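Local coordinates for protein ethylbenzene dehydrogenase alpha-subunit (Aromatoleum aromaticum, PDB 2IVF) that holds a molybdenum atom, MGD, MD1 and an iron-sulfur cluster, as a member of the molybdopterin oxidoreductase family, at residues P872-S878 with I903-P909; D890-N896 with R970-A976; L936-K941 with P961-D966. All blocks are in the same frame, centred on the assembly; numbering follows the deposited sequence.

Contact 1. Residues P872-S878 with I903-P909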
loop_
_atom_site.group_PDB
_atom_site.type_symbol
_atom_site.label_atom_id
_atom_site.label_comp_id
_atom_site.label_asym_id
_atom_site.label_seq_id
_atom_site.Cartn_x
_atom_site.Cartn_y
_atom_site.Cartn_z
ATOM N N PRO A 872 -10.268 9.377 -4.096
ATOM C CA PRO A 872 -9.919 8.876 -5.398
ATOM C C PRO A 872 -9.184 9.899 -6.260
ATOM O O PRO A 872 -9.510 11.097 -6.228
ATOM C CB PRO A 872 -11.275 8.521 -6.000
ATOM C CG PRO A 872 -12.143 8.162 -4.787
ATOM C CD PRO A 872 -11.725 9.300 -3.881
ATOM N N VAL A 873 -8.191 9.416 -7.006
ATOM C CA VAL A 873 -7.323 10.250 -7.856
ATOM C C VAL A 873 -7.147 9.585 -9.205
ATOM O O VAL A 873 -6.942 8.362 -9.271
ATOM C CB VAL A 873 -5.946 10.449 -7.192
ATOM C CG1 VAL A 873 -4.954 11.189 -8.111
ATOM C CG2 VAL A 873 -6.101 11.295 -5.897
ATOM N N VAL A 874 -7.230 10.360 -10.288
ATOM C CA VAL A 874 -6.807 9.860 -11.576
ATOM C C VAL A 874 -5.460 10.493 -11.946
ATOM O O VAL A 874 -5.298 11.701 -11.839
ATOM C CB VAL A 874 -7.816 10.122 -12.703
ATOM C CG1 VAL A 874 -8.068 11.623 -12.868
ATOM C CG2 VAL A 874 -7.293 9.513 -13.985
ATOM N N HIS A 875 -4.467 9.668 -12.312
ATOM C CA HIS A 875 -3.183 10.209 -12.748
ATOM C C HIS A 875 -3.244 10.444 -14.250
ATOM O O HIS A 875 -3.590 9.536 -15.017
ATOM C CB HIS A 875 -2.008 9.274 -12.498
ATOM C CG HIS A 875 -1.797 8.903 -11.055
ATOM N ND1 HIS A 875 -0.544 8.626 -10.546
ATOM C CD2 HIS A 875 -2.668 8.731 -10.032
ATOM C CE1 HIS A 875 -0.653 8.320 -9.259
ATOM N NE2 HIS A 875 -1.930 8.375 -8.925
ATOM N N MET A 876 -2.921 11.663 -14.649
ATOM C CA MET A 876 -2.910 12.034 -16.049
ATOM C C MET A 876 -1.561 12.574 -16.417
ATOM O O MET A 876 -0.905 13.237 -15.611
ATOM C CB MET A 876 -3.916 13.148 -16.325
ATOM C CG MET A 876 -5.351 12.805 -16.113
ATOM S SD MET A 876 -6.380 14.212 -16.565
ATOM C CE MET A 876 -6.063 14.260 -18.354
ATOM N N ASN A 877 -1.139 12.335 -17.646
ATOM C CA ASN A 877 0.027 13.041 -18.170
ATOM C C ASN A 877 -0.176 14.543 -18.121
ATOM O O ASN A 877 -1.235 15.067 -18.490
ATOM C CB ASN A 877 0.276 12.627 -19.623
ATOM C CG ASN A 877 1.474 13.337 -20.220
ATOM O OD1 ASN A 877 1.351 14.459 -20.763
ATOM N ND2 ASN A 877 2.640 12.745 -20.042
ATOM N N SER A 878 0.860 15.263 -17.684
ATOM C CA SER A 878 0.738 16.707 -17.464
ATOM C C SER A 878 0.279 17.468 -18.695
ATOM O O SER A 878 -0.531 18.373 -18.594
ATOM C CB SER A 878 2.107 17.299 -17.039
ATOM O OG SER A 878 2.634 16.580 -15.964
ATOM N N ILE A 903 -13.538 12.456 -10.441
ATOM C CA ILE A 903 -12.347 12.069 -9.714
ATOM C C ILE A 903 -11.380 13.229 -9.713
ATOM O O ILE A 903 -11.395 14.033 -10.651
ATOM C CB ILE A 903 -11.756 10.836 -10.402
ATOM C CG1 ILE A 903 -10.747 10.144 -9.508
ATOM C CG2 ILE A 903 -11.256 11.215 -11.786
ATOM C CD1 ILE A 903 -10.447 8.679 -9.969
ATOM N N MET A 904 -10.603 13.352 -8.641
ATOM C CA MET A 904 -9.558 14.372 -8.531
ATOM C C MET A 904 -8.380 14.014 -9.413
ATOM O O MET A 904 -7.990 12.849 -9.483
ATOM C CB MET A 904 -9.092 14.531 -7.093
ATOM C CG MET A 904 -7.828 15.427 -6.944
ATOM S SD MET A 904 -7.387 15.682 -5.239
ATOM C CE MET A 904 -8.548 16.966 -4.736
ATOM N N VAL A 905 -7.755 15.024 -10.015
ATOM C CA VAL A 905 -6.705 14.818 -10.966
ATOM C C VAL A 905 -5.352 15.026 -10.299
ATOM O O VAL A 905 -5.132 15.980 -9.536
ATOM C CB VAL A 905 -6.819 15.778 -12.156
ATOM C CG1 VAL A 905 -5.575 15.658 -13.103
ATOM C CG2 VAL A 905 -8.099 15.505 -12.938
ATOM N N ARG A 906 -4.484 14.071 -10.542
ATOM C CA ARG A 906 -3.047 14.230 -10.307
ATOM C C ARG A 906 -2.361 14.318 -11.667
ATOM O O ARG A 906 -2.531 13.447 -12.482
ATOM C CB ARG A 906 -2.537 13.005 -9.583
ATOM C CG ARG A 906 -1.001 12.821 -9.619
ATOM C CD ARG A 906 -0.572 11.746 -8.639
ATOM N NE ARG A 906 -0.555 12.256 -7.288
ATOM C CZ ARG A 906 -1.003 11.621 -6.219
ATOM N NH1 ARG A 906 -1.556 10.429 -6.302
ATOM N NH2 ARG A 906 -0.918 12.230 -5.059
ATOM N N THR A 907 -1.574 15.357 -11.913
ATOM C CA THR A 907 -0.828 15.443 -13.180
ATOM C C THR A 907 0.593 14.987 -12.930
ATOM O O THR A 907 1.167 15.326 -11.908
ATOM C CB THR A 907 -0.830 16.861 -13.755
ATOM O OG1 THR A 907 -0.246 17.767 -12.818
ATOM C CG2 THR A 907 -2.235 17.319 -14.038
ATOM N N ALA A 908 1.144 14.183 -13.834
ATOM C CA ALA A 908 2.526 13.703 -13.685
ATOM C C ALA A 908 3.130 13.501 -15.073
ATOM O O ALA A 908 2.449 13.059 -15.969
ATOM C CB ALA A 908 2.549 12.420 -12.883
ATOM N N PRO A 909 4.422 13.814 -15.246
ATOM C CA PRO A 909 5.081 13.480 -16.517
ATOM C C PRO A 909 5.277 11.980 -16.739
ATOM O O PRO A 909 5.639 11.570 -17.830
ATOM C CB PRO A 909 6.427 14.177 -16.423
ATOM C CG PRO A 909 6.614 14.558 -15.046
ATOM C CD PRO A 909 5.300 14.534 -14.329
HETATM O O HOH W 1 -11.715 12.469 -5.787
#
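Backbone hydrogen bonds join these neighbouring strands, which run in the same direction with their axes 32° apart. The ladder is parallel: Val874 N donates to Met904 O (2.7 Å), Arg906 N to Val874 O (2.8 Å), Met876 N to Arg906 O (2.8 Å) and Ala908 N to Met876 O (2.9 Å). Thus Val874 and Met876 each bond through both N and O, weaving between alternate residues of 903-909. Toward the ends the bonds weaken: Met904 N to Pro872 O is 3.5 Å, reinforced by water 1, and Ser878 N to Ala908 O is 3.2 Å.

Apolar side chains dominate the face carrying Val874 and Val905. Val874 CG1 lies 3.4 Å from Ile903 CG2 and 3.9 Å from Val905 CG2; beta-branched residues such as these suit extended backbone and close packing. Met876 SD reaches Val905 CG1 at 3.8 Å.

The face of His875 and Arg906 mixes polar and aliphatic contacts. Arg906 CD sits 3.5 Å from the centroid of the His875 ring, over its face, in a CH-pi contact, while Val873 CG1 touches Arg906 CB (3.4 Å). A long arginine can cover its neighbour this way and still send its guanidinium to the beta-subunit, where NH2 bonds to Trp130 O and NE to Gln134 OE1 of that chain. Asn877, at an N-cap position, bonds through OD1 to Asp880 N and through ND2 to Val911 O.

Barrel strand 900-908 lies between 873-877 (parallel) and 891-895 (antiparallel), its Met904-Arg906 face covered by the beta-subunit; the mixed barrel fits the double-psi beta-barrel clan of molybdopterin dinucleotide binding domains.

Contact 2. Residues D890-N896 with R970-A976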
loop_
_atom_site.group_PDB
_atom_site.type_symbol
_atom_site.label_atom_id
_atom_site.label_comp_id
_atom_site.label_asym_id
_atom_site.label_seq_id
_atom_site.Cartn_x
_atom_site.Cartn_y
_atom_site.Cartn_z
ATOM N N ASP A 890 -7.454 19.677 -9.703
ATOM C CA ASP A 890 -8.790 19.855 -10.270
ATOM C C ASP A 890 -9.567 18.544 -10.170
ATOM O O ASP A 890 -8.990 17.470 -10.083
ATOM C CB ASP A 890 -8.744 20.252 -11.742
ATOM C CG ASP A 890 -8.393 21.677 -11.947
ATOM O OD1 ASP A 890 -8.542 22.497 -11.014
ATOM O OD2 ASP A 890 -8.035 22.006 -13.075
ATOM N N MET A 891 -10.881 18.653 -10.179
ATOM C CA MET A 891 -11.739 17.495 -10.431
ATOM C C MET A 891 -11.920 17.340 -11.947
ATOM O O MET A 891 -11.866 18.293 -12.707
ATOM C CB MET A 891 -13.124 17.662 -9.813
ATOM C CG MET A 891 -13.117 17.851 -8.350
ATOM S SD MET A 891 -12.480 16.401 -7.532
ATOM C CE MET A 891 -11.468 17.277 -6.393
ATOM N N ALA A 892 -12.173 16.107 -12.364
ATOM C CA ALA A 892 -12.404 15.783 -13.748
ATOM C C ALA A 892 -13.531 14.782 -13.840
ATOM O O ALA A 892 -13.750 14.031 -12.890
ATOM C CB ALA A 892 -11.112 15.220 -14.369
ATOM N N LYS A 893 -14.251 14.775 -14.960
ATOM C CA LYS A 893 -15.143 13.683 -15.315
ATOM C C LYS A 893 -14.390 12.736 -16.212
ATOM O O LYS A 893 -13.721 13.166 -17.165
ATOM C CB LYS A 893 -16.401 14.142 -16.070
ATOM C CG LYS A 893 -17.301 15.060 -15.350
ATOM C CD LYS A 893 -17.846 14.472 -14.071
ATOM C CE LYS A 893 -19.110 15.283 -13.637
ATOM N NZ LYS A 893 -19.616 14.817 -12.360
ATOM N N LEU A 894 -14.447 11.456 -15.872
ATOM C CA LEU A 894 -14.083 10.393 -16.782
ATOM C C LEU A 894 -15.364 9.811 -17.319
ATOM O O LEU A 894 -16.331 9.592 -16.554
ATOM C CB LEU A 894 -13.325 9.264 -16.087
ATOM C CG LEU A 894 -11.825 9.276 -15.792
ATOM C CD1 LEU A 894 -11.337 10.640 -15.458
ATOM C CD2 LEU A 894 -11.493 8.192 -14.728
ATOM N N PHE A 895 -15.405 9.560 -18.609
ATOM C CA PHE A 895 -16.616 9.017 -19.166
ATOM C C PHE A 895 -16.386 8.259 -20.445
ATOM O O PHE A 895 -15.410 8.495 -21.149
ATOM C CB PHE A 895 -17.680 10.152 -19.371
ATOM C CG PHE A 895 -17.300 11.193 -20.404
ATOM C CD1 PHE A 895 -16.438 12.238 -20.080
ATOM C CD2 PHE A 895 -17.810 11.128 -21.685
ATOM C CE1 PHE A 895 -16.111 13.181 -21.020
ATOM C CE2 PHE A 895 -17.483 12.076 -22.643
ATOM C CZ PHE A 895 -16.633 13.097 -22.317
ATOM N N ASN A 896 -17.349 7.407 -20.789
ATOM C CA ASN A 896 -17.336 6.790 -22.083
ATOM C C ASN A 896 -18.760 6.539 -22.492
ATOM O O ASN A 896 -19.666 7.186 -21.951
ATOM C CB ASN A 896 -16.464 5.539 -22.098
ATOM C CG ASN A 896 -16.893 4.451 -21.102
ATOM O OD1 ASN A 896 -18.015 4.405 -20.626
ATOM N ND2 ASN A 896 -15.974 3.561 -20.799
ATOM N N ARG A 970 -11.579 2.470 -22.952
ATOM C CA ARG A 970 -11.552 3.812 -23.443
ATOM C C ARG A 970 -12.356 4.747 -22.562
ATOM O O ARG A 970 -13.509 4.475 -22.234
ATOM C CB ARG A 970 -12.134 3.866 -24.853
ATOM C CG ARG A 970 -11.339 3.072 -25.883
ATOM C CD ARG A 970 -9.845 3.358 -25.847
ATOM N NE ARG A 970 -9.077 2.753 -26.942
ATOM C CZ ARG A 970 -8.850 3.339 -28.135
ATOM N NH1 ARG A 970 -9.324 4.542 -28.449
ATOM N NH2 ARG A 970 -8.125 2.721 -29.062
ATOM N N VAL A 971 -11.760 5.893 -22.253
ATOM C CA VAL A 971 -12.456 6.972 -21.591
ATOM C C VAL A 971 -12.084 8.294 -22.230
ATOM O O VAL A 971 -11.040 8.406 -22.834
ATOM C CB VAL A 971 -12.135 7.042 -20.103
ATOM C CG1 VAL A 971 -12.570 5.736 -19.442
ATOM C CG2 VAL A 971 -10.644 7.382 -19.850
ATOM N N SER A 972 -13.004 9.251 -22.140
ATOM C CA SER A 972 -12.733 10.664 -22.403
ATOM C C SER A 972 -12.597 11.364 -21.042
ATOM O O SER A 972 -13.119 10.885 -20.060
ATOM C CB SER A 972 -13.883 11.246 -23.197
ATOM O OG SER A 972 -13.728 11.031 -24.597
ATOM N N ILE A 973 -11.881 12.475 -20.984
ATOM C CA ILE A 973 -11.739 13.224 -19.741
ATOM C C ILE A 973 -12.072 14.689 -20.007
ATOM O O ILE A 973 -11.670 15.252 -21.019
ATOM C CB ILE A 973 -10.305 13.083 -19.172
ATOM C CG1 ILE A 973 -9.942 11.621 -18.948
ATOM C CG2 ILE A 973 -10.157 13.884 -17.893
ATOM C CD1 ILE A 973 -8.373 11.352 -18.729
ATOM N N LYS A 974 -12.815 15.317 -19.106
ATOM C CA LYS A 974 -13.013 16.754 -19.168
ATOM C C LYS A 974 -12.937 17.323 -17.745
ATOM O O LYS A 974 -13.127 16.590 -16.770
ATOM C CB LYS A 974 -14.353 17.061 -19.826
ATOM C CG LYS A 974 -15.539 16.638 -19.028
ATOM C CD LYS A 974 -16.781 16.895 -19.843
ATOM C CE LYS A 974 -18.062 16.646 -19.062
ATOM N NZ LYS A 974 -19.233 17.237 -19.871
ATOM N N LYS A 975 -12.681 18.619 -17.642
ATOM C CA LYS A 975 -12.596 19.273 -16.341
ATOM C C LYS A 975 -13.964 19.276 -15.691
ATOM O O LYS A 975 -14.939 19.489 -16.370
ATOM C CB LYS A 975 -12.119 20.721 -16.491
ATOM C CG LYS A 975 -11.727 21.335 -15.123
ATOM C CD LYS A 975 -11.678 22.855 -15.196
ATOM C CE LYS A 975 -11.630 23.455 -13.804
ATOM N NZ LYS A 975 -12.991 23.518 -13.138
ATOM N N ALA A 976 -14.010 19.081 -14.372
ATOM C CA ALA A 976 -15.206 19.259 -13.564
ATOM C C ALA A 976 -14.852 20.243 -12.456
ATOM O O ALA A 976 -13.863 20.995 -12.572
ATOM C CB ALA A 976 -15.623 17.964 -12.950
ATOM O OXT ALA A 976 -15.516 20.255 -11.410
HETATM O O HOH W 2 -12.110 21.475 -10.444
#
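This is an antiparallel strand pair in the six-stranded barrel of the dinucleotide-binding domain, a double-psi beta-barrel. The C-terminal strand of the chain, 969-975, runs beside 891-895 at 155° and is flanked on its other side by strand 843-846, with which it completes the barrel.

Two hydrogen-bonded pairs set the register. Lys893 N donates to Lys974 O (2.8 Å) and Lys974 N to Lys893 O (3.0 Å); Phe895 N donates to Ser972 O (3.0 Å) and Ser972 N to Phe895 O (2.7 Å). Between them lies the non-hydrogen-bonded pair Leu894-Ile973. At one end Asn896 ND2 extends the ladder by donating to Arg970 O (3.0 Å), since an amide side chain can mimic a peptide NH where the strand stops.

The two faces differ in chemistry. Leu894 CD1 meets Ile973 CG1 at 3.9 Å and Ala892 CB meets Ile973 CG2 at 3.9 Å: these are buried hydrocarbon groups, and the alanine methyl is small enough to fit between Ile973 of one neighbouring strand and Val905 of the other. The face of Lys893, Phe895, Ser972 and Lys974 is more exposed, so it accepts long charged chains. Here the Phe895 ring covers Ser972, whose CB lies over its face 3.7 Å from the centroid, and Lys974 CD approaches Phe895 CE1 at 4.0 Å. The ammonium of Lys893 turns to a salt bridge with Glu902.

At the chain terminus, Ala976 N donates to Met891 O (2.8 Å), and Ala976 O takes bonds from Lys975 NZ (2.7 Å) and from water 2 (2.8 Å), which in turn accepts Met891 N at 3.1 Å.

Contact 3. Residues L936-K941 with P961-D966. With MD1 (phosphoric acid 4-(2-amino-4-oxo-3,4,5,6,-tetrahydro-pteridin-6-yl)-2-hydroxy-3,4-dimercapto-but-3-en-yl ester guanylate ester), chain N.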
loop_
_atom_site.group_PDB
_atom_site.type_symbol
_atom_site.label_atom_id
_atom_site.label_comp_id
_atom_site.label_asym_id
_atom_site.label_seq_id
_atom_site.Cartn_x
_atom_site.Cartn_y
_atom_site.Cartn_z
ATOM N N LEU A 936 -16.140 0.287 -16.782
ATOM C CA LEU A 936 -15.089 -0.669 -17.184
ATOM C C LEU A 936 -15.580 -1.908 -17.893
ATOM O O LEU A 936 -14.793 -2.542 -18.574
ATOM C CB LEU A 936 -14.175 -1.019 -16.020
ATOM C CG LEU A 936 -13.326 0.127 -15.420
ATOM C CD1 LEU A 936 -12.499 -0.458 -14.239
ATOM C CD2 LEU A 936 -12.348 0.879 -16.443
ATOM N N ILE A 937 -16.888 -2.163 -17.795
ATOM C CA ILE A 937 -17.658 -3.103 -18.620
ATOM C C ILE A 937 -17.367 -4.550 -18.389
ATOM O O ILE A 937 -18.302 -5.319 -18.240
ATOM C CB ILE A 937 -17.535 -2.814 -20.141
ATOM C CG1 ILE A 937 -17.911 -1.358 -20.479
ATOM C CG2 ILE A 937 -18.387 -3.794 -20.937
ATOM C CD1 ILE A 937 -19.039 -0.869 -19.736
ATOM N N GLY A 938 -16.099 -4.930 -18.486
ATOM C CA GLY A 938 -15.642 -6.270 -18.176
ATOM C C GLY A 938 -15.848 -7.248 -19.305
ATOM O O GLY A 938 -16.197 -8.397 -19.070
ATOM N N MET A 939 -15.645 -6.802 -20.528
ATOM C CA MET A 939 -15.883 -7.646 -21.692
ATOM C C MET A 939 -15.059 -8.925 -21.557
ATOM O O MET A 939 -13.846 -8.846 -21.518
ATOM C CB MET A 939 -15.458 -6.912 -22.973
ATOM C CG MET A 939 -16.221 -5.649 -23.293
ATOM S SD MET A 939 -17.979 -5.956 -23.647
ATOM C CE MET A 939 -17.924 -6.732 -25.270
ATOM N N PRO A 940 -15.705 -10.102 -21.431
ATOM C CA PRO A 940 -14.919 -11.312 -21.350
ATOM C C PRO A 940 -14.449 -11.745 -22.715
ATOM O O PRO A 940 -15.186 -11.601 -23.689
ATOM C CB PRO A 940 -15.904 -12.341 -20.779
ATOM C CG PRO A 940 -17.102 -11.603 -20.386
ATOM C CD PRO A 940 -17.133 -10.389 -21.253
ATOM N N LYS A 941 -13.255 -12.317 -22.777
ATOM C CA LYS A 941 -12.687 -12.756 -24.050
ATOM C C LYS A 941 -13.428 -13.992 -24.530
ATOM O O LYS A 941 -13.362 -15.032 -23.894
ATOM C CB LYS A 941 -11.157 -12.999 -23.955
ATOM C CG LYS A 941 -10.572 -13.395 -25.322
ATOM C CD LYS A 941 -9.117 -13.024 -25.448
ATOM C CE LYS A 941 -8.496 -13.603 -26.710
ATOM N NZ LYS A 941 -7.114 -13.055 -26.935
ATOM N N PRO A 961 -14.135 -17.558 -19.185
ATOM C CA PRO A 961 -13.891 -16.185 -19.604
ATOM C C PRO A 961 -14.041 -15.238 -18.451
ATOM O O PRO A 961 -15.116 -15.133 -17.895
ATOM C CB PRO A 961 -14.970 -15.949 -20.679
ATOM C CG PRO A 961 -15.990 -16.965 -20.451
ATOM C CD PRO A 961 -15.440 -18.070 -19.651
ATOM N N ALA A 962 -12.970 -14.564 -18.093
ATOM C CA ALA A 962 -12.969 -13.634 -16.958
ATOM C C ALA A 962 -13.531 -12.258 -17.349
ATOM O O ALA A 962 -13.080 -11.624 -18.293
ATOM C CB ALA A 962 -11.549 -13.507 -16.377
ATOM N N PRO A 963 -14.544 -11.783 -16.608
ATOM C CA PRO A 963 -15.190 -10.491 -16.903
ATOM C C PRO A 963 -14.449 -9.310 -16.303
ATOM O O PRO A 963 -15.030 -8.502 -15.563
ATOM C CB PRO A 963 -16.554 -10.671 -16.253
ATOM C CG PRO A 963 -16.193 -11.466 -15.009
ATOM C CD PRO A 963 -15.164 -12.457 -15.459
ATOM N N VAL A 964 -13.174 -9.188 -16.664
ATOM C CA VAL A 964 -12.184 -8.472 -15.839
ATOM C C VAL A 964 -11.287 -7.562 -16.662
ATOM O O VAL A 964 -10.339 -7.018 -16.147
ATOM C CB VAL A 964 -11.286 -9.448 -15.075
ATOM C CG1 VAL A 964 -12.125 -10.386 -14.129
ATOM C CG2 VAL A 964 -10.353 -10.262 -16.025
ATOM N N THR A 965 -11.608 -7.435 -17.941
ATOM C CA THR A 965 -10.743 -6.849 -18.965
ATOM C C THR A 965 -10.805 -5.331 -18.979
ATOM O O THR A 965 -11.044 -4.707 -20.007
ATOM C CB THR A 965 -11.151 -7.375 -20.326
ATOM O OG1 THR A 965 -12.526 -7.048 -20.567
ATOM C CG2 THR A 965 -10.978 -8.938 -20.350
ATOM N N ASP A 966 -10.538 -4.746 -17.836
ATOM C CA ASP A 966 -10.657 -3.315 -17.660
ATOM C C ASP A 966 -9.439 -2.473 -18.109
ATOM O O ASP A 966 -9.537 -1.250 -18.232
ATOM C CB ASP A 966 -10.964 -2.991 -16.196
ATOM C CG ASP A 966 -9.865 -3.387 -15.280
ATOM O OD1 ASP A 966 -8.781 -2.733 -15.306
ATOM O OD2 ASP A 966 -10.108 -4.280 -14.451
HETATM P PB MD1 N . -12.586 -7.433 -2.941
HETATM O O3B MD1 N . -11.946 -6.311 -2.027
HETATM O O1B MD1 N . -12.168 -8.743 -2.379
HETATM O O2B MD1 N . -13.986 -7.136 -3.318
HETATM O O3A MD1 N . -11.768 -7.230 -4.284
HETATM C C10 MD1 N . -10.528 -7.919 -4.559
HETATM C C11 MD1 N . -10.033 -7.282 -5.848
HETATM O O11 MD1 N . -9.463 -6.003 -5.406
HETATM C C12 MD1 N . -8.931 -8.111 -6.451
HETATM S S12 MD1 N . -8.103 -9.306 -5.550
HETATM C C13 MD1 N . -8.498 -7.893 -7.734
HETATM S S13 MD1 N . -7.229 -8.768 -8.421
HETATM C C14 MD1 N . -9.125 -6.892 -8.629
HETATM N N15 MD1 N . -8.324 -5.826 -9.127
HETATM C C16 MD1 N . -8.873 -4.800 -9.852
HETATM C C15 MD1 N . -8.005 -3.874 -10.400
HETATM O O14 MD1 N . -6.758 -3.971 -10.250
HETATM N N17 MD1 N . -8.607 -2.837 -11.036
HETATM C C17 MD1 N . -9.992 -2.766 -11.186
HETATM N N16 MD1 N . -10.466 -1.721 -11.850
HETATM N N18 MD1 N . -10.801 -3.711 -10.680
HETATM C C20 MD1 N . -10.256 -4.717 -10.030
HETATM N N8 MD1 N . -11.064 -5.703 -9.561
HETATM C C7 MD1 N . -10.626 -6.820 -8.769
HETATM P PA MD1 N . -12.570 -5.232 -1.009
HETATM O O1A MD1 N . -11.456 -4.904 -0.068
HETATM O O2A MD1 N . -13.126 -4.120 -1.813
HETATM O "O5'" MD1 N . -13.746 -5.957 -0.246
HETATM C "C5'" MD1 N . -13.366 -6.947 0.704
HETATM C "C4'" MD1 N . -14.057 -6.698 1.980
HETATM O "O4'" MD1 N . -13.467 -7.639 2.869
HETATM C "C1'" MD1 N . -13.552 -7.016 4.151
HETATM N N9 MD1 N . -12.658 -7.591 5.166
HETATM C C4 MD1 N . -13.083 -8.378 6.143
HETATM N N3 MD1 N . -14.333 -8.828 6.407
HETATM C C2 MD1 N . -14.548 -9.635 7.446
HETATM N N2 MD1 N . -15.796 -10.105 7.711
HETATM N N1 MD1 N . -13.484 -9.920 8.279
HETATM C C6 MD1 N . -12.194 -9.495 8.071
HETATM O O6 MD1 N . -11.305 -9.867 8.837
HETATM C C5 MD1 N . -11.972 -8.690 6.943
HETATM N N7 MD1 N . -10.915 -8.075 6.424
HETATM C C8 MD1 N . -11.344 -7.422 5.341
HETATM C "C2'" MD1 N . -13.164 -5.562 3.900
HETATM O "O2'" MD1 N . -13.677 -4.643 4.894
HETATM C "C3'" MD1 N . -13.691 -5.296 2.482
HETATM O "O3'" MD1 N . -14.872 -4.452 2.489
HETATM O O HOH W 3 -13.876 -4.646 -20.575
#
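The wall of the pocket for MD1 is built partly here, where two irregular, buried segments run roughly opposite ways between strands 915-917 and 969-975. Leu936 and Asp966 meet the ligand: Leu936 CD1 lies 3.4 Å from MD1 N16, and Asp966 OD2 lies 3.6 Å from MD1 C17. The two residues also touch each other, Leu936 CD1 to Asp966 CB at 3.5 Å; the carboxylate lies over the ring at C17 while the leucine methyl sits beside the amino group N16. The charge of Asp966 is met by a salt bridge to Arg615.

Thr965 makes the direct polar link: its OG1 donates to Met939 O at a very short 2.4 Å. Water 3 completes the joint, donating to Leu936 O (3.0 Å) and Thr965 OG1 (2.8 Å) and accepting from Met939 N (2.8 Å). A threonine hydroxyl suits this spot because it can donate to a carbonyl and accept from the water at once.

Gly938 passes close to Pro963, with Gly938 O 3.2 Å from Pro963 CA. A side chain at Gly938 would clash with Pro963 O, and its positive phi also favours glycine. Farther along, proline packs on proline, Pro940 CB to Pro961 CB at 3.7 Å; rigid rings suit a path without regular structure, and Trp560 covers both Pro940 and Pro963. Lys941 sends its ammonium to Asp455 and Glu826.

Pro963 and Thr965 each centre an inverse gamma turn. These turns fold 961-966 against 936-941 and bring Asp966 to MD1 beside Leu936, an irregular loop contribution to the cofactor pocket of this molybdopterin oxidoreductase family member.

After the first barrel strand, 843-846, the chain runs through 872-878, makes a short helix and strand 891-895, and returns on 903-909, where contact 1 closes a loop of 24 residues. Segment 890-896 lies within that loop, yet its partner in contact 2 is the C-terminal end of the chain, so contacts 1 and 2 cross. They meet in the sheet, where Val905 N approaches Asp890 O at 2.7 Å in a probable hydrogen bond. Contact 3 follows contact 1 in series and falls wholly within the 73-residue span that contact 2 bridges; it pinches off 19 residues without helix or strand. Thus the barrel's excursion toward MD1 ends a few residues before its last strand.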